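Ferric-siderophore receptor protein (Streptomyces coelicolor, PDB 2X4L) probably captures ferric siderophores outside the cell membrane as the solute-binding protein of an iron-uptake transport system. Local coordinates at residues Gly67-Thr72 with Glu112-Thr117. Residues are numbered along the deposited sequence; the frame is centred on the assembly and turned at random.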
ATOM      1  N   GLY A  67       6.626  17.193  -6.298  1.00 11.33           N
ATOM      2  CA  GLY A  67       5.462  17.415  -5.424  1.00  9.68           C
ATOM      3  C   GLY A  67       4.819  16.070  -5.104  1.00 10.66           C
ATOM      4  O   GLY A  67       4.972  15.110  -5.871  1.00 10.60           O
ATOM      5  N   VAL A  68       4.170  16.047  -3.942  1.00  9.12           N
ATOM      6  CA  VAL A  68       3.457  14.843  -3.509  1.00  9.14           C
ATOM      7  C   VAL A  68       2.064  15.253  -3.058  1.00  8.11           C
ATOM      8  O   VAL A  68       1.818  16.382  -2.652  1.00  9.73           O
ATOM      9  CB  VAL A  68       4.154  14.037  -2.372  1.00  9.38           C
ATOM     10  CG1 VAL A  68       5.503  13.566  -2.892  1.00 11.07           C
ATOM     11  CG2 VAL A  68       4.309  14.858  -1.057  1.00  9.22           C
ATOM     12  N   PHE A  69       1.157  14.263  -3.035  1.00  7.83           N
ATOM     13  CA  PHE A  69      -0.148  14.428  -2.412  1.00  8.17           C
ATOM     14  C   PHE A  69      -0.542  13.100  -1.790  1.00  7.85           C
ATOM     15  O   PHE A  69      -0.428  12.022  -2.376  1.00  8.96           O
ATOM     16  CB  PHE A  69      -1.204  14.908  -3.482  1.00  9.13           C
ATOM     17  CG  PHE A  69      -1.339  14.043  -4.680  1.00  8.15           C
ATOM     18  CD1 PHE A  69      -2.354  13.091  -4.747  1.00  8.89           C
ATOM     19  CD2 PHE A  69      -0.414  14.087  -5.738  1.00  8.52           C
ATOM     20  CE1 PHE A  69      -2.528  12.231  -5.854  1.00  9.57           C
ATOM     21  CE2 PHE A  69      -0.578  13.254  -6.894  1.00  8.31           C
ATOM     22  CZ  PHE A  69      -1.641  12.304  -6.921  1.00  9.21           C
ATOM     23  N   GLY A  70      -1.037  13.220  -0.539  1.00  7.55           N
ATOM     24  CA  GLY A  70      -1.408  12.013   0.224  1.00  7.50           C
ATOM     25  C   GLY A  70      -0.893  12.200   1.632  1.00 10.12           C
ATOM     26  O   GLY A  70      -0.302  13.197   1.988  1.00 10.13           O
ATOM     27  N   PRO A  71      -1.159  11.187   2.470  1.00  8.11           N
ATOM     28  CA  PRO A  71      -0.620  11.230   3.824  1.00  9.06           C
ATOM     29  C   PRO A  71       0.887  11.305   3.756  1.00  9.74           C
ATOM     30  O   PRO A  71       1.528  10.376   3.298  1.00 11.73           O
ATOM     31  CB  PRO A  71      -1.096   9.870   4.430  1.00  9.60           C
ATOM     32  CG  PRO A  71      -2.233   9.471   3.588  1.00  9.92           C
ATOM     33  CD  PRO A  71      -1.853   9.917   2.165  1.00  9.84           C
ATOM     34  N   THR A  72       1.471  12.435   4.233  1.00  9.34           N
ATOM     35  CA  THR A  72       2.894  12.693   4.035  1.00  8.43           C
ATOM     36  C   THR A  72       3.649  12.911   5.328  1.00  9.62           C
ATOM     37  O   THR A  72       4.744  12.379   5.489  1.00 10.79           O
ATOM     38  CB  THR A  72       3.087  13.868   3.076  1.00  8.93           C
ATOM     39  OG1 THR A  72       2.387  13.598   1.840  1.00  9.50           O
ATOM     40  CG2 THR A  72       4.624  13.942   2.716  1.00 10.32           C
ATOM     41  N   GLU A 112       5.206  17.950 -15.137  1.00 10.67           N
ATOM     42  CA  GLU A 112       5.381  17.266 -16.447  1.00 11.13           C
ATOM     43  C   GLU A 112       4.655  15.915 -16.497  1.00 13.12           C
ATOM     44  O   GLU A 112       4.287  15.429 -17.549  1.00 12.75           O
ATOM     45  CB  GLU A 112       6.861  17.137 -16.829  1.00 12.64           C
ATOM     46  CG  GLU A 112       7.435  18.514 -17.247  1.00 13.28           C
ATOM     47  CD  GLU A 112       8.903  18.568 -17.205  1.00 19.81           C
ATOM     48  OE1 GLU A 112       9.595  17.944 -16.408  1.00 18.88           O
ATOM     49  OE2 GLU A 112       9.402  19.415 -17.995  1.00 28.46           O
ATOM     50  N   VAL A 113       4.439  15.291 -15.344  1.00 10.59           N
ATOM     51  CA  VAL A 113       3.638  14.046 -15.283  1.00 12.54           C
ATOM     52  C   VAL A 113       3.189  13.935 -13.840  1.00 10.42           C
ATOM     53  O   VAL A 113       3.891  14.293 -12.898  1.00 11.09           O
ATOM     54  CB  VAL A 113       4.508  12.784 -15.755  1.00 11.47           C
ATOM     55  CG1 VAL A 113       5.666  12.497 -14.742  1.00 12.94           C
ATOM     56  CG2 VAL A 113       3.624  11.548 -16.001  1.00 12.26           C
ATOM     57  N   LEU A 114       1.989  13.405 -13.686  1.00  9.37           N
ATOM     58  CA  LEU A 114       1.413  12.997 -12.365  1.00  9.50           C
ATOM     59  C   LEU A 114       1.335  11.470 -12.345  1.00  9.92           C
ATOM     60  O   LEU A 114       0.916  10.810 -13.308  1.00 10.63           O
ATOM     61  CB  LEU A 114       0.008  13.607 -12.267  1.00  8.69           C
ATOM     62  CG  LEU A 114      -0.670  13.272 -10.947  1.00  9.57           C
ATOM     63  CD1 LEU A 114      -1.548  14.444 -10.439  1.00 11.37           C
ATOM     64  CD2 LEU A 114      -1.555  12.003 -11.074  1.00 11.92           C
ATOM     65  N   ILE A 115       1.748  10.894 -11.221  1.00 10.54           N
ATOM     66  CA  ILE A 115       1.840   9.401 -11.137  1.00  9.17           C
ATOM     67  C   ILE A 115       1.106   8.966  -9.851  1.00 10.33           C
ATOM     68  O   ILE A 115       1.430   9.487  -8.765  1.00 10.64           O
ATOM     69  CB  ILE A 115       3.316   8.943 -11.091  1.00 10.07           C
ATOM     70  CG1 ILE A 115       4.146   9.644 -12.202  1.00 10.51           C
ATOM     71  CG2 ILE A 115       3.370   7.352 -11.170  1.00  9.89           C
ATOM     72  CD1 ILE A 115       5.613   9.096 -12.234  1.00 13.19           C
ATOM     73  N   THR A 116       0.208   8.030  -9.970  1.00  9.69           N
ATOM     74  CA  THR A 116      -0.450   7.481  -8.798  1.00  8.22           C
ATOM     75  C   THR A 116      -0.855   6.053  -9.036  1.00 11.27           C
ATOM     76  O   THR A 116      -0.556   5.481 -10.127  1.00 11.97           O
ATOM     77  CB  THR A 116      -1.643   8.398  -8.436  1.00  9.80           C
ATOM     78  OG1 THR A 116      -2.153   8.008  -7.128  1.00  9.51           O
ATOM     79  CG2 THR A 116      -2.823   8.377  -9.477  1.00 10.71           C
ATOM     80  N   THR A 117      -1.494   5.451  -8.063  1.00  9.24           N
ATOM     81  CA  THR A 117      -2.004   4.121  -8.202  1.00 11.19           C
ATOM     82  C   THR A 117      -3.465   4.187  -8.579  1.00 11.91           C
ATOM     83  O   THR A 117      -4.085   5.245  -8.667  1.00 10.80           O
ATOM     84  CB  THR A 117      -1.833   3.399  -6.835  1.00  9.64           C
ATOM     85  OG1 THR A 117      -2.366   4.206  -5.771  1.00 10.28           O
ATOM     86  CG2 THR A 117      -0.371   3.034  -6.604  1.00 11.36           C
TER
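The CA atoms come nearest at Phe-69 and Thr-116, 9.4 Å apart, since strands 67-69 and 113-118 are not neighbours but flank strand 48-51 in one parallel sheet. What meets across that gap is side chain alone, and the phenyl ring of Phe-69 does most of the reaching. Its CG sits between the backbone N and the carbonyl carbon (chi1 56°), a setting that carries the ring over the middle strand toward 112-117. The far end of the ring lands on Leu-114, where CE2 of Phe-69 lies 3.9 Å from CD1 of Leu-114 and CZ of Phe-69 is 4.2 Å from CD2 of Leu-114. Both methyls of the leucine thus bear on the outer ring carbons, the two side chains crossing at about a right angle. Two residues on, CB of Thr-116 approaches CZ of Phe-69 obliquely at 4.2 Å. The hydroxyl of Thr-116, anti to the backbone N (chi1 -169°), is hydrogen-bonded to the carbonyl O of Trp-126. An alanine in place of Phe-69 would remove the ring and is likely to open a gap beside Leu-114 and Thr-116, leaving the leucine methyls without their aromatic partner. As the chain leaves the strand, Thr-72 OG1 donates to Gly-70 O from above the carbonyl plane. Strand 48-51 fills the space between the backbones, bonding to Phe-69 through Ala-50 and touching its side chain with Val-49, while Phe-51 packs on Thr-116. Val-68 and Ile-115 rest against helix 52-60 on the other face. The five parallel strands, ordered 92-95, 67-69, 48-51, 113-118, 142-146, form the alpha/beta sheet of one lobe of a solute-binding protein, and the contact spans its central strand on the face away from that helix.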